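Local structure of initiator protein NS1 (4KW3) at residues A[104-109]-A[255-260]; A[115-120]-A[210-215]; A[233-238]-A[259-264]. The protein probably nicks and unwinds the viral replication origin to initiate rolling-circle DNA replication, this chain being its N-terminal origin-recognition and nickase domain. All blocks are in the same frame, centred on the assembly; numbering follows the deposited sequence.

Interaction 1: A[104-109]-A[255-260]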
loop_
_atom_site.group_PDB
_atom_site.type_symbol
_atom_site.label_atom_id
_atom_site.label_comp_id
_atom_site.label_asym_id
_atom_site.label_seq_id
_atom_site.Cartn_x
_atom_site.Cartn_y
_atom_site.Cartn_z
ATOM N N ILE A 104 0.045 1.736 -9.685
ATOM C CA ILE A 104 0.238 0.578 -8.816
ATOM C C ILE A 104 0.423 1.058 -7.371
ATOM O O ILE A 104 1.135 2.047 -7.126
ATOM C CB ILE A 104 1.437 -0.260 -9.238
ATOM C CG1 ILE A 104 1.200 -0.843 -10.641
ATOM C CG2 ILE A 104 1.718 -1.362 -8.176
ATOM C CD1 ILE A 104 2.470 -1.405 -11.320
ATOM N N VAL A 105 -0.241 0.383 -6.429
ATOM C CA VAL A 105 -0.093 0.681 -5.007
ATOM C C VAL A 105 0.149 -0.628 -4.270
ATOM O O VAL A 105 -0.497 -1.647 -4.549
ATOM C CB VAL A 105 -1.328 1.448 -4.392
ATOM C CG1 VAL A 105 -1.187 1.626 -2.881
ATOM C CG2 VAL A 105 -1.505 2.811 -5.016
ATOM N N GLN A 106 1.113 -0.602 -3.357
ATOM C CA GLN A 106 1.390 -1.745 -2.505
ATOM C C GLN A 106 1.640 -1.299 -1.063
ATOM O O GLN A 106 2.544 -0.506 -0.787
ATOM C CB GLN A 106 2.594 -2.519 -3.025
ATOM C CG GLN A 106 2.957 -3.754 -2.208
ATOM C CD GLN A 106 3.880 -4.693 -2.970
ATOM O OE1 GLN A 106 3.485 -5.290 -3.982
ATOM N NE2 GLN A 106 5.118 -4.816 -2.500
ATOM N N SER A 107 0.840 -1.832 -0.147
ATOM C CA SER A 107 1.009 -1.590 1.286
ATOM C C SER A 107 1.937 -2.640 1.908
ATOM O O SER A 107 1.979 -3.777 1.464
ATOM C CB SER A 107 -0.348 -1.596 1.980
ATOM O OG SER A 107 -1.062 -2.782 1.674
ATOM N N GLU A 108 2.687 -2.244 2.928
ATOM C CA GLU A 108 3.653 -3.125 3.556
ATOM C C GLU A 108 3.738 -2.846 5.045
ATOM O O GLU A 108 3.871 -1.705 5.461
ATOM C CB GLU A 108 5.029 -2.960 2.914
ATOM C CG GLU A 108 6.216 -3.442 3.765
ATOM C CD GLU A 108 7.567 -3.267 3.056
ATOM O OE1 GLU A 108 7.577 -2.876 1.867
ATOM O OE2 GLU A 108 8.622 -3.512 3.685
ATOM N N LEU A 109 3.669 -3.902 5.843
ATOM C CA LEU A 109 3.896 -3.788 7.270
ATOM C C LEU A 109 5.385 -3.931 7.479
ATOM O O LEU A 109 5.892 -5.046 7.597
ATOM C CB LEU A 109 3.177 -4.921 7.994
ATOM C CG LEU A 109 1.678 -4.727 8.246
ATOM C CD1 LEU A 109 0.889 -4.388 7.007
ATOM C CD2 LEU A 109 1.120 -5.961 8.849
ATOM N N HIS A 255 -2.557 -15.863 -4.381
ATOM C CA HIS A 255 -2.223 -17.171 -4.956
ATOM C C HIS A 255 -1.673 -17.105 -6.392
ATOM O O HIS A 255 -1.162 -18.087 -6.893
ATOM C CB HIS A 255 -3.416 -18.132 -4.863
ATOM C CG HIS A 255 -4.620 -17.654 -5.598
ATOM N ND1 HIS A 255 -5.572 -16.839 -5.017
ATOM C CD2 HIS A 255 -5.026 -17.860 -6.874
ATOM C CE1 HIS A 255 -6.512 -16.567 -5.905
ATOM N NE2 HIS A 255 -6.205 -17.173 -7.041
ATOM N N TYR A 256 -1.735 -15.938 -7.026
ATOM C CA TYR A 256 -1.168 -15.769 -8.358
ATOM C C TYR A 256 0.145 -14.978 -8.349
ATOM O O TYR A 256 0.740 -14.808 -9.417
ATOM C CB TYR A 256 -2.149 -15.035 -9.283
ATOM C CG TYR A 256 -3.436 -15.762 -9.596
ATOM C CD1 TYR A 256 -3.455 -17.135 -9.807
ATOM C CD2 TYR A 256 -4.645 -15.070 -9.664
ATOM C CE1 TYR A 256 -4.645 -17.801 -10.096
ATOM C CE2 TYR A 256 -5.837 -15.724 -9.947
ATOM C CZ TYR A 256 -5.830 -17.089 -10.164
ATOM O OH TYR A 256 -7.011 -17.744 -10.449
ATOM N N ARG A 257 0.568 -14.454 -7.188
ATOM C CA ARG A 257 1.699 -13.483 -7.156
ATOM C C ARG A 257 2.948 -14.059 -7.843
ATOM O O ARG A 257 3.461 -13.475 -8.795
ATOM C CB ARG A 257 2.025 -12.889 -5.737
ATOM C CG ARG A 257 3.222 -11.886 -5.737
ATOM C CD ARG A 257 3.620 -11.239 -4.374
ATOM N NE ARG A 257 2.795 -10.083 -4.112
ATOM C CZ ARG A 257 3.199 -8.818 -4.046
ATOM N NH1 ARG A 257 4.469 -8.460 -4.154
ATOM N NH2 ARG A 257 2.294 -7.896 -3.815
ATOM N N LYS A 258 3.412 -15.221 -7.392
ATOM C CA LYS A 258 4.656 -15.764 -7.915
ATOM C C LYS A 258 4.555 -16.054 -9.412
ATOM O O LYS A 258 5.508 -15.807 -10.159
ATOM C CB LYS A 258 5.106 -16.997 -7.141
ATOM C CG LYS A 258 6.468 -17.473 -7.544
ATOM C CD LYS A 258 7.491 -17.172 -6.472
ATOM C CE LYS A 258 8.193 -18.442 -6.036
ATOM N NZ LYS A 258 8.937 -19.028 -7.175
ATOM N N ASN A 259 3.408 -16.554 -9.857
ATOM C CA ASN A 259 3.245 -16.783 -11.283
ATOM C C ASN A 259 3.198 -15.477 -12.075
ATOM O O ASN A 259 3.791 -15.368 -13.154
ATOM C CB ASN A 259 2.020 -17.650 -11.577
ATOM C CG ASN A 259 1.905 -17.997 -13.047
ATOM O OD1 ASN A 259 0.824 -17.940 -13.631
ATOM N ND2 ASN A 259 3.036 -18.334 -13.664
ATOM N N TYR A 260 2.515 -14.481 -11.522
ATOM C CA TYR A 260 2.468 -13.134 -12.117
ATOM C C TYR A 260 3.878 -12.604 -12.326
ATOM O O TYR A 260 4.217 -12.158 -13.420
ATOM C CB TYR A 260 1.686 -12.191 -11.211
ATOM C CG TYR A 260 1.179 -10.950 -11.877
ATOM C CD1 TYR A 260 2.007 -9.843 -12.058
ATOM C CD2 TYR A 260 -0.155 -10.845 -12.262
ATOM C CE1 TYR A 260 1.529 -8.676 -12.633
ATOM C CE2 TYR A 260 -0.637 -9.704 -12.842
ATOM C CZ TYR A 260 0.208 -8.614 -13.033
ATOM O OH TYR A 260 -0.291 -7.467 -13.613
#
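R257 donates to Q106 through both terminal nitrogens of its guanidinium group. The stronger bond runs from R257 NH2 to Q106 OE1 at 2.9 Å with an N-H...O angle of 163°, although the placement of NH2, and so of this bond, is less sure. R257 NH1 adds a weak bond to the same OE1 at 3.3 Å. The amide oxygen thus lies at the edge of the guanidinium, near its plane, while the amide itself is turned 53° out of that plane. The strongest polar partner of Q106 OE1 is T245 OG1, and Q106 NE2 is occupied by L212 O, which fixes the amide's orientation. R257 NH1 also bonds to L213 O, and Y242 offers the arginine a cation-pi partner. In this HUH-type nuclease domain, the pair ties sheet strand 101-109, which carries the predicted metal ligand E108, to the start of C-terminal helix 257-268. The backbones stay well apart, with 12.6 Å between Q106 CA and R257 CA, so two long, buried side chains bridge the gap. Q106 is extended, with CG anti to the backbone N (chi1 -179°), whereas the R257 chain bends at chi3.

Interaction 2: A[115-120]-A[210-215]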
loop_
_atom_site.group_PDB
_atom_site.type_symbol
_atom_site.label_atom_id
_atom_site.label_comp_id
_atom_site.label_asym_id
_atom_site.label_seq_id
_atom_site.Cartn_x
_atom_site.Cartn_y
_atom_site.Cartn_z
ATOM N N HIS A 115 3.831 1.327 5.502
ATOM C CA HIS A 115 3.870 2.210 4.349
ATOM C C HIS A 115 3.192 1.708 3.082
ATOM O O HIS A 115 2.881 0.540 2.944
ATOM C CB HIS A 115 5.302 2.707 4.069
ATOM C CG HIS A 115 6.315 1.626 3.930
ATOM N ND1 HIS A 115 7.556 1.705 4.522
ATOM C CD2 HIS A 115 6.299 0.467 3.234
ATOM C CE1 HIS A 115 8.246 0.615 4.231
ATOM N NE2 HIS A 115 7.510 -0.149 3.443
ATOM N N CYS A 116 2.949 2.629 2.163
ATOM C CA CYS A 116 2.530 2.260 0.830
ATOM C C CYS A 116 3.529 2.799 -0.185
ATOM O O CYS A 116 3.996 3.940 -0.065
ATOM C CB CYS A 116 1.175 2.858 0.526
ATOM S SG CYS A 116 -0.130 2.069 1.392
ATOM N N HIS A 117 3.837 1.984 -1.187
ATOM C CA HIS A 117 4.549 2.458 -2.364
ATOM C C HIS A 117 3.503 2.711 -3.426
ATOM O O HIS A 117 2.562 1.904 -3.586
ATOM C CB HIS A 117 5.535 1.420 -2.869
ATOM C CG HIS A 117 6.695 1.199 -1.959
ATOM N ND1 HIS A 117 7.917 1.820 -2.151
ATOM C CD2 HIS A 117 6.819 0.440 -0.843
ATOM C CE1 HIS A 117 8.746 1.438 -1.197
ATOM N NE2 HIS A 117 8.104 0.605 -0.390
ATOM N N ILE A 118 3.643 3.848 -4.107
ATOM C CA ILE A 118 2.761 4.211 -5.209
ATOM C C ILE A 118 3.597 4.472 -6.452
ATOM O O ILE A 118 4.467 5.340 -6.450
ATOM C CB ILE A 118 1.985 5.510 -4.897
ATOM C CG1 ILE A 118 1.248 5.385 -3.568
ATOM C CG2 ILE A 118 1.033 5.898 -6.035
ATOM C CD1 ILE A 118 1.869 6.177 -2.458
ATOM N N ILE A 119 3.338 3.725 -7.514
ATOM C CA ILE A 119 3.896 4.076 -8.812
ATOM C C ILE A 119 2.763 4.670 -9.637
ATOM O O ILE A 119 1.739 4.027 -9.870
ATOM C CB ILE A 119 4.506 2.863 -9.562
ATOM C CG1 ILE A 119 5.469 2.091 -8.665
ATOM C CG2 ILE A 119 5.242 3.326 -10.795
ATOM C CD1 ILE A 119 5.837 0.763 -9.223
ATOM N N VAL A 120 2.942 5.908 -10.066
ATOM C CA VAL A 120 1.920 6.576 -10.847
ATOM C C VAL A 120 2.509 7.292 -12.071
ATOM O O VAL A 120 3.576 7.934 -12.001
ATOM C CB VAL A 120 1.120 7.545 -9.968
ATOM C CG1 VAL A 120 2.059 8.463 -9.171
ATOM C CG2 VAL A 120 0.145 8.329 -10.807
ATOM N N ASN A 210 10.932 -6.155 -9.986
ATOM C CA ASN A 210 12.127 -6.508 -9.239
ATOM C C ASN A 210 12.141 -6.120 -7.778
ATOM O O ASN A 210 12.771 -6.816 -6.978
ATOM C CB ASN A 210 13.387 -5.978 -9.934
ATOM C CG ASN A 210 13.661 -6.710 -11.198
ATOM O OD1 ASN A 210 13.450 -7.918 -11.257
ATOM N ND2 ASN A 210 14.081 -5.997 -12.236
ATOM N N TYR A 211 11.418 -5.065 -7.410
ATOM C CA TYR A 211 11.478 -4.632 -6.024
ATOM C C TYR A 211 10.161 -4.880 -5.278
ATOM O O TYR A 211 10.186 -5.331 -4.152
ATOM C CB TYR A 211 11.953 -3.160 -5.848
ATOM C CG TYR A 211 11.826 -2.763 -4.390
ATOM C CD1 TYR A 211 12.811 -3.128 -3.458
ATOM C CD2 TYR A 211 10.685 -2.099 -3.918
ATOM C CE1 TYR A 211 12.669 -2.829 -2.104
ATOM C CE2 TYR A 211 10.536 -1.795 -2.566
ATOM C CZ TYR A 211 11.532 -2.171 -1.663
ATOM O OH TYR A 211 11.395 -1.878 -0.321
ATOM N N LEU A 212 9.018 -4.660 -5.910
ATOM C CA LEU A 212 7.739 -4.809 -5.202
ATOM C C LEU A 212 7.196 -6.261 -5.211
ATOM O O LEU A 212 6.701 -6.744 -4.193
ATOM C CB LEU A 212 6.703 -3.841 -5.768
ATOM C CG LEU A 212 6.949 -2.340 -5.542
ATOM C CD1 LEU A 212 5.828 -1.532 -6.174
ATOM C CD2 LEU A 212 7.051 -2.016 -4.039
ATOM N N LEU A 213 7.309 -6.952 -6.347
ATOM C CA LEU A 213 6.764 -8.302 -6.486
ATOM C C LEU A 213 7.389 -9.388 -5.608
ATOM O O LEU A 213 6.674 -10.115 -4.914
ATOM C CB LEU A 213 6.758 -8.751 -7.946
ATOM C CG LEU A 213 5.575 -8.215 -8.740
ATOM C CD1 LEU A 213 5.470 -8.974 -10.030
ATOM C CD2 LEU A 213 4.301 -8.334 -7.905
ATOM N N PRO A 214 8.724 -9.493 -5.603
ATOM C CA PRO A 214 9.247 -10.696 -4.933
ATOM C C PRO A 214 9.349 -10.558 -3.415
ATOM O O PRO A 214 10.422 -10.589 -2.832
ATOM C CB PRO A 214 10.614 -10.887 -5.591
ATOM C CG PRO A 214 11.039 -9.509 -5.986
ATOM C CD PRO A 214 9.793 -8.682 -6.217
ATOM N N LYS A 215 8.192 -10.406 -2.789
ATOM C CA LYS A 215 8.098 -10.361 -1.340
ATOM C C LYS A 215 7.058 -11.384 -0.889
ATOM O O LYS A 215 6.155 -11.745 -1.647
ATOM C CB LYS A 215 7.705 -8.958 -0.868
ATOM C CG LYS A 215 8.658 -7.870 -1.311
ATOM C CD LYS A 215 8.257 -6.530 -0.744
ATOM C CE LYS A 215 9.211 -5.426 -1.181
ATOM N NZ LYS A 215 9.064 -4.216 -0.324
#
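H117 receives both L212 and Y211 over one face of its imidazole. L212 CD2 makes a CH-pi contact there, 4.2 Å from the centroid of the H117 ring and 26° off its normal. Beside it, Y211 turns an edge toward the same face in an offset edge-to-face pair, the planes 63° apart and Y211 CE2 3.9 Å from H117 CE1. The other branch of L212 meets I119 tip to tip, with L212 CD1 3.8 Å from I119 CD1. Y211 CG stands anti to the backbone nitrogen (chi1 174°), and this torsion carries the phenol toward the strand. The contact joins two motifs of rolling-circle nucleases: RCR-2, whose H115 and H117 are predicted metal ligands, and RCR-3, whose Y211 is the predicted nucleophile. In the next shell, K215 passes over one face of the phenol, toward its rim, K215 CE lying 4.0 Å from the plane of the Y211 ring, and K215 NZ gives Y211 OH a weak hydrogen bond of 3.3 Å. E108 forms a salt bridge with the same lysine. H117 also touches V19 of strand 15-21, I118, whose CB points away from segment 210-215, packs on V82 and T86 of helix 74-94, and F207 of helix 204-212 meets the Y211 ring.

Interaction 3: A[233-238]-A[259-264]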
loop_
_atom_site.group_PDB
_atom_site.type_symbol
_atom_site.label_atom_id
_atom_site.label_comp_id
_atom_site.label_asym_id
_atom_site.label_seq_id
_atom_site.Cartn_x
_atom_site.Cartn_y
_atom_site.Cartn_z
ATOM N N ASN A 233 3.766 -19.543 -3.585
ATOM C CA ASN A 233 4.062 -18.133 -3.734
ATOM C C ASN A 233 5.172 -17.646 -2.820
ATOM O O ASN A 233 5.361 -16.446 -2.622
ATOM C CB ASN A 233 2.779 -17.338 -3.524
ATOM C CG ASN A 233 1.751 -17.638 -4.590
ATOM O OD1 ASN A 233 1.802 -17.066 -5.681
ATOM N ND2 ASN A 233 0.830 -18.572 -4.300
ATOM N N TRP A 234 5.947 -18.587 -2.301
ATOM C CA TRP A 234 7.012 -18.238 -1.382
ATOM C C TRP A 234 8.283 -17.878 -2.117
ATOM O O TRP A 234 8.753 -18.622 -2.974
ATOM C CB TRP A 234 7.282 -19.370 -0.430
ATOM C CG TRP A 234 8.265 -19.028 0.609
ATOM C CD1 TRP A 234 9.598 -19.341 0.626
ATOM C CD2 TRP A 234 7.996 -18.316 1.822
ATOM N NE1 TRP A 234 10.168 -18.868 1.790
ATOM C CE2 TRP A 234 9.207 -18.229 2.534
ATOM C CE3 TRP A 234 6.843 -17.740 2.374
ATOM C CZ2 TRP A 234 9.300 -17.606 3.769
ATOM C CZ3 TRP A 234 6.938 -17.111 3.612
ATOM C CH2 TRP A 234 8.152 -17.056 4.294
ATOM N N PHE A 235 8.809 -16.706 -1.802
ATOM C CA PHE A 235 10.042 -16.240 -2.399
ATOM C C PHE A 235 11.147 -16.562 -1.417
ATOM O O PHE A 235 11.229 -15.949 -0.341
ATOM C CB PHE A 235 9.967 -14.746 -2.667
ATOM C CG PHE A 235 9.147 -14.377 -3.879
ATOM C CD1 PHE A 235 9.705 -14.393 -5.151
ATOM C CD2 PHE A 235 7.822 -13.965 -3.739
ATOM C CE1 PHE A 235 8.951 -13.987 -6.266
ATOM C CE2 PHE A 235 7.053 -13.585 -4.846
ATOM C CZ PHE A 235 7.620 -13.607 -6.117
ATOM N N ILE A 236 11.993 -17.524 -1.786
ATOM C CA ILE A 236 12.970 -18.093 -0.857
ATOM C C ILE A 236 13.973 -17.057 -0.293
ATOM O O ILE A 236 14.354 -17.154 0.855
ATOM C CB ILE A 236 13.695 -19.347 -1.489
ATOM C CG1 ILE A 236 14.366 -20.211 -0.423
ATOM C CG2 ILE A 236 14.726 -18.927 -2.488
ATOM C CD1 ILE A 236 13.493 -20.460 0.816
ATOM N N LEU A 237 14.339 -16.025 -1.052
ATOM C CA LEU A 237 15.374 -15.099 -0.566
ATOM C C LEU A 237 14.793 -13.771 -0.049
ATOM O O LEU A 237 15.519 -12.879 0.391
ATOM C CB LEU A 237 16.457 -14.852 -1.643
ATOM C CG LEU A 237 17.277 -16.065 -2.119
ATOM C CD1 LEU A 237 18.264 -15.669 -3.207
ATOM C CD2 LEU A 237 17.989 -16.756 -0.958
ATOM N N ALA A 238 13.477 -13.658 -0.095
ATOM C CA ALA A 238 12.781 -12.440 0.284
ATOM C C ALA A 238 12.918 -12.163 1.775
ATOM O O ALA A 238 12.700 -13.053 2.584
ATOM C CB ALA A 238 11.308 -12.547 -0.108
ATOM N N ASN A 259 3.408 -16.554 -9.857
ATOM C CA ASN A 259 3.245 -16.783 -11.283
ATOM C C ASN A 259 3.198 -15.477 -12.075
ATOM O O ASN A 259 3.791 -15.368 -13.154
ATOM C CB ASN A 259 2.020 -17.650 -11.577
ATOM C CG ASN A 259 1.905 -17.997 -13.047
ATOM O OD1 ASN A 259 0.824 -17.940 -13.631
ATOM N ND2 ASN A 259 3.036 -18.334 -13.664
ATOM N N TYR A 260 2.515 -14.481 -11.522
ATOM C CA TYR A 260 2.468 -13.134 -12.117
ATOM C C TYR A 260 3.878 -12.604 -12.326
ATOM O O TYR A 260 4.217 -12.158 -13.420
ATOM C CB TYR A 260 1.686 -12.191 -11.211
ATOM C CG TYR A 260 1.179 -10.950 -11.877
ATOM C CD1 TYR A 260 2.007 -9.843 -12.058
ATOM C CD2 TYR A 260 -0.155 -10.845 -12.262
ATOM C CE1 TYR A 260 1.529 -8.676 -12.633
ATOM C CE2 TYR A 260 -0.637 -9.704 -12.842
ATOM C CZ TYR A 260 0.208 -8.614 -13.033
ATOM O OH TYR A 260 -0.291 -7.467 -13.613
ATOM N N HIS A 261 4.704 -12.693 -11.283
ATOM C CA HIS A 261 6.118 -12.323 -11.375
ATOM C C HIS A 261 6.899 -13.099 -12.437
ATOM O O HIS A 261 7.704 -12.524 -13.178
ATOM C CB HIS A 261 6.780 -12.530 -10.032
ATOM C CG HIS A 261 8.252 -12.286 -10.044
ATOM N ND1 HIS A 261 9.169 -13.278 -10.323
ATOM C CD2 HIS A 261 8.970 -11.162 -9.815
ATOM C CE1 HIS A 261 10.387 -12.778 -10.260
ATOM N NE2 HIS A 261 10.296 -11.496 -9.957
ATOM N N ALA A 262 6.653 -14.407 -12.492
ATOM C CA ALA A 262 7.322 -15.302 -13.430
ATOM C C ALA A 262 7.002 -14.896 -14.868
ATOM O O ALA A 262 7.884 -14.843 -15.714
ATOM C CB ALA A 262 6.888 -16.735 -13.183
ATOM N N THR A 263 5.729 -14.613 -15.137
ATOM C CA THR A 263 5.319 -14.169 -16.454
ATOM C C THR A 263 6.009 -12.855 -16.847
ATOM O O THR A 263 6.543 -12.748 -17.947
ATOM C CB THR A 263 3.796 -14.001 -16.530
ATOM O OG1 THR A 263 3.165 -15.261 -16.266
ATOM C CG2 THR A 263 3.380 -13.498 -17.898
ATOM N N LEU A 264 6.013 -11.863 -15.952
ATOM C CA LEU A 264 6.760 -10.629 -16.211
ATOM C C LEU A 264 8.240 -10.890 -16.464
ATOM O O LEU A 264 8.836 -10.316 -17.366
ATOM C CB LEU A 264 6.608 -9.614 -15.075
ATOM C CG LEU A 264 5.235 -8.975 -14.921
ATOM C CD1 LEU A 264 5.247 -7.966 -13.775
ATOM C CD2 LEU A 264 4.801 -8.333 -16.226
#
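F235 points the edge of its phenyl ring at the face of the H261 imidazole, a T-shaped (edge-to-face) aromatic pair that joins the loop before strand 241-247 to C-terminal helix 257-268 near the surface of the nuclease domain. The ring planes stand at 85° and the centroids are 5.5 Å apart. Two atoms of the phenyl edge do the touching: F235 CE1 comes within 4.1 Å of H261 ND1, approaching over the imidazole toward its rim, and F235 CZ sits at the same distance from H261 CB. On the helix, H261 CG is anti to the backbone nitrogen (chi1 175°), which swings the imidazole out toward the loop. The pairing rests on the two rings, and the buried surface is a modest 103 Å².

Apolar and flanking contacts extend outward from this pair. F235 also packs on P214, and H261 on K209 of helix 204-212. One turn further along the helix, L264 touches F208 and K209, so helix 257-268 lies against helix 204-212 as well as against the loop.

No hydrogen bond joins the two segments themselves, but N233 OD1 takes one from K258 N, one residue before 259-264. A type I beta turn runs from F235 to A238, closed by A238 N to F235 O, and F235 N is held by N216 OD1. N233 ND2 bonds to S230 OG within the loop region. In the helix, N259 O accepts twice from T263: from the backbone nitrogen at 2.9 Å, and from T263 OG1 at 3.2 Å, the hydroxyl lying 38° out of the carbonyl plane.

Overall arrangement
The three contacts run outward from the predicted nuclease site. Interactions 1 and 2, with centres about 8 Å apart, share one sheet: strands 101-109 and 114-122 are antiparallel neighbours, paired for instance through E108 N and H115 O (2.8 Å), so the predicted metal ligands E108, H115 and H117 lie close together. The side chain of Q106 is, at their nearest atoms, about 5 Å from that of H117 and about 6 Å from that of Y211. Interactions 1 and 3, whose centres are about 10 Å apart, both use helix 257-268, where N233 OD1 takes a probable hydrogen bond from K258 N (3.0 Å). F235 connects interaction 3 to interaction 2, its CZ lying 3.5 Å from P214 CA of the RCR-3 motif.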